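Local coordinates for putative polysaccharide deacetylase (Bdellovibrio bacteriovorus HD100, PDB 5JP6), which probably acts as a zinc-binding peptidoglycan deacetylase of carbohydrate esterase family 4, hydrolysing N-acetyl amide bonds in cell-wall glycan, at residues R189-V194 with Q347-L352. The protein carries 1 engineered substitution. Residues are numbered along the deposited sequence; the frame is centred on the assembly and turned at random. Where two conformers were deposited one is given.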
# COMPACT_ATOMS: atom_id res chain seq x y z
N ARG A 189 2.05 13.47 -5.22
CA ARG A 189 1.82 14.92 -5.20
C ARG A 189 2.02 15.47 -3.80
O ARG A 189 2.67 16.49 -3.61
CB ARG A 189 0.42 15.27 -5.68
CG ARG A 189 0.21 15.00 -7.16
CD ARG A 189 -1.10 15.56 -7.63
NE ARG A 189 -2.26 14.75 -7.22
CZ ARG A 189 -2.76 13.71 -7.89
NH1 ARG A 189 -2.19 13.27 -8.99
NH2 ARG A 189 -3.84 13.09 -7.43
N ALA A 190 1.49 14.75 -2.84
CA ALA A 190 1.58 15.20 -1.44
C ALA A 190 3.04 15.23 -0.96
O ALA A 190 3.49 16.19 -0.33
CB ALA A 190 0.74 14.31 -0.54
N LEU A 191 3.78 14.19 -1.29
CA LEU A 191 5.18 14.12 -0.91
C LEU A 191 5.98 15.23 -1.56
O LEU A 191 6.80 15.89 -0.91
CB LEU A 191 5.76 12.75 -1.26
CG LEU A 191 5.21 11.55 -0.49
CD1 LEU A 191 5.65 10.25 -1.14
CD2 LEU A 191 5.65 11.55 0.96
N LYS A 192 5.78 15.40 -2.86
CA LYS A 192 6.56 16.34 -3.62
C LYS A 192 6.36 17.78 -3.13
O LYS A 192 7.32 18.58 -3.10
CB LYS A 192 6.29 16.23 -5.12
CG LYS A 192 7.20 17.11 -5.97
CD LYS A 192 6.97 16.88 -7.45
CE LYS A 192 7.85 17.84 -8.25
NZ LYS A 192 7.53 17.90 -9.70
N GLU A 193 5.11 18.13 -2.79
CA GLU A 193 4.77 19.49 -2.33
C GLU A 193 5.63 19.95 -1.15
O GLU A 193 5.85 21.17 -0.98
CB GLU A 193 3.29 19.56 -1.79
CG GLU A 193 2.29 19.56 -2.83
CD GLU A 193 0.86 19.48 -2.29
OE1 GLU A 193 0.49 18.99 -1.14
OE2 GLU A 193 0.09 19.85 -3.12
N VAL A 194 6.04 18.98 -0.32
CA VAL A 194 6.77 19.29 0.90
C VAL A 194 8.21 18.72 0.89
O VAL A 194 8.88 18.66 1.93
CB VAL A 194 5.98 18.83 2.15
CG1 VAL A 194 4.65 19.56 2.22
CG2 VAL A 194 5.81 17.30 2.18
N GLN A 347 -2.38 16.07 5.14
CA GLN A 347 -2.65 16.40 6.52
C GLN A 347 -1.59 15.73 7.45
O GLN A 347 -1.07 16.33 8.42
CB GLN A 347 -4.05 15.98 6.89
CG GLN A 347 -4.45 16.44 8.28
CD GLN A 347 -4.98 17.88 8.31
OE1 GLN A 347 -5.97 18.15 7.69
NE2 GLN A 347 -4.28 18.79 8.95
N PHE A 348 -1.26 14.48 7.15
CA PHE A 348 -0.27 13.73 7.90
C PHE A 348 1.09 14.41 7.85
O PHE A 348 1.76 14.57 8.86
CB PHE A 348 -0.17 12.29 7.36
CG PHE A 348 0.94 11.49 7.98
CD1 PHE A 348 0.86 11.07 9.28
CD2 PHE A 348 2.10 11.19 7.27
CE1 PHE A 348 1.87 10.32 9.86
CE2 PHE A 348 3.11 10.47 7.86
CZ PHE A 348 3.00 10.03 9.14
N LEU A 349 1.49 14.79 6.64
CA LEU A 349 2.75 15.46 6.46
C LEU A 349 2.82 16.80 7.22
O LEU A 349 3.84 17.11 7.82
CB LEU A 349 3.04 15.62 4.97
CG LEU A 349 3.23 14.30 4.18
CD1 LEU A 349 3.19 14.55 2.67
CD2 LEU A 349 4.48 13.59 4.61
N ARG A 350 1.74 17.56 7.17
CA ARG A 350 1.68 18.80 7.91
C ARG A 350 1.81 18.54 9.41
O ARG A 350 2.54 19.26 10.10
CB ARG A 350 0.41 19.59 7.56
CG ARG A 350 0.19 20.88 8.37
CD ARG A 350 1.30 21.93 8.29
NE ARG A 350 1.23 22.92 9.37
CZ ARG A 350 0.53 24.05 9.36
NH1 ARG A 350 -0.20 24.42 8.32
NH2 ARG A 350 0.56 24.84 10.43
N GLU A 351 1.12 17.53 9.92
CA GLU A 351 1.24 17.21 11.36
C GLU A 351 2.66 16.72 11.73
O GLU A 351 3.14 17.11 12.79
CB GLU A 351 0.20 16.21 11.79
CG GLU A 351 -1.15 16.86 12.05
CD GLU A 351 -1.04 17.86 13.20
OE1 GLU A 351 -0.56 17.47 14.30
OE2 GLU A 351 -1.40 19.03 12.97
N LEU A 352 3.32 15.92 10.89
CA LEU A 352 4.73 15.53 11.17
C LEU A 352 5.53 16.83 11.35
O LEU A 352 6.33 16.97 12.30
CB LEU A 352 5.35 14.70 10.07
CG LEU A 352 4.96 13.25 9.94
CD1 LEU A 352 5.72 12.63 8.78
CD2 LEU A 352 5.19 12.50 11.24
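Val194 N donates a hydrogen bond to Leu191 O at 3.2 Å, a backbone bond of i-to-i+3 spacing; both residues touch Leu349 on helix 339-354. The matching i-to-i+4 bond is not made, since Ala190 O stands 3.8 Å from Val194 N. Ala190 O lies 3.4 Å from Leu349 CD1, a van der Waals approach of an apolar carbon laid against the turn. The same methyl meets Ala190 CB at 4.0 Å. Leu191 CD2 is 4.2 Å from it, and CD1 makes the nearest approach of Leu349 to each of the three residues. Leu349 accounts for 86 of the 148 Å² buried. In the CE4 (NodB) fold, a distorted beta/alpha barrel, helix 183-193 follows strand 170-176, and helix 339-354 lies between strands 330-335 and 358-364, both of which pair in parallel with strand 170-176; the neighbouring packing of the helices agrees with that order. Leu191 and Leu349 also both rest on Leu173 of strand 170-176. On Leu349, CG is anti to the carbonyl carbon (chi1 -64°) and CD1 anti to CA (chi2 167°), which extends CD1 toward 189-194. Val194 meets that methyl with CG2, set between its own backbone N and carbonyl carbon, at 3.8 Å from Leu349 CD1, while its backbone is hydrogen-bonded to that of Phe146.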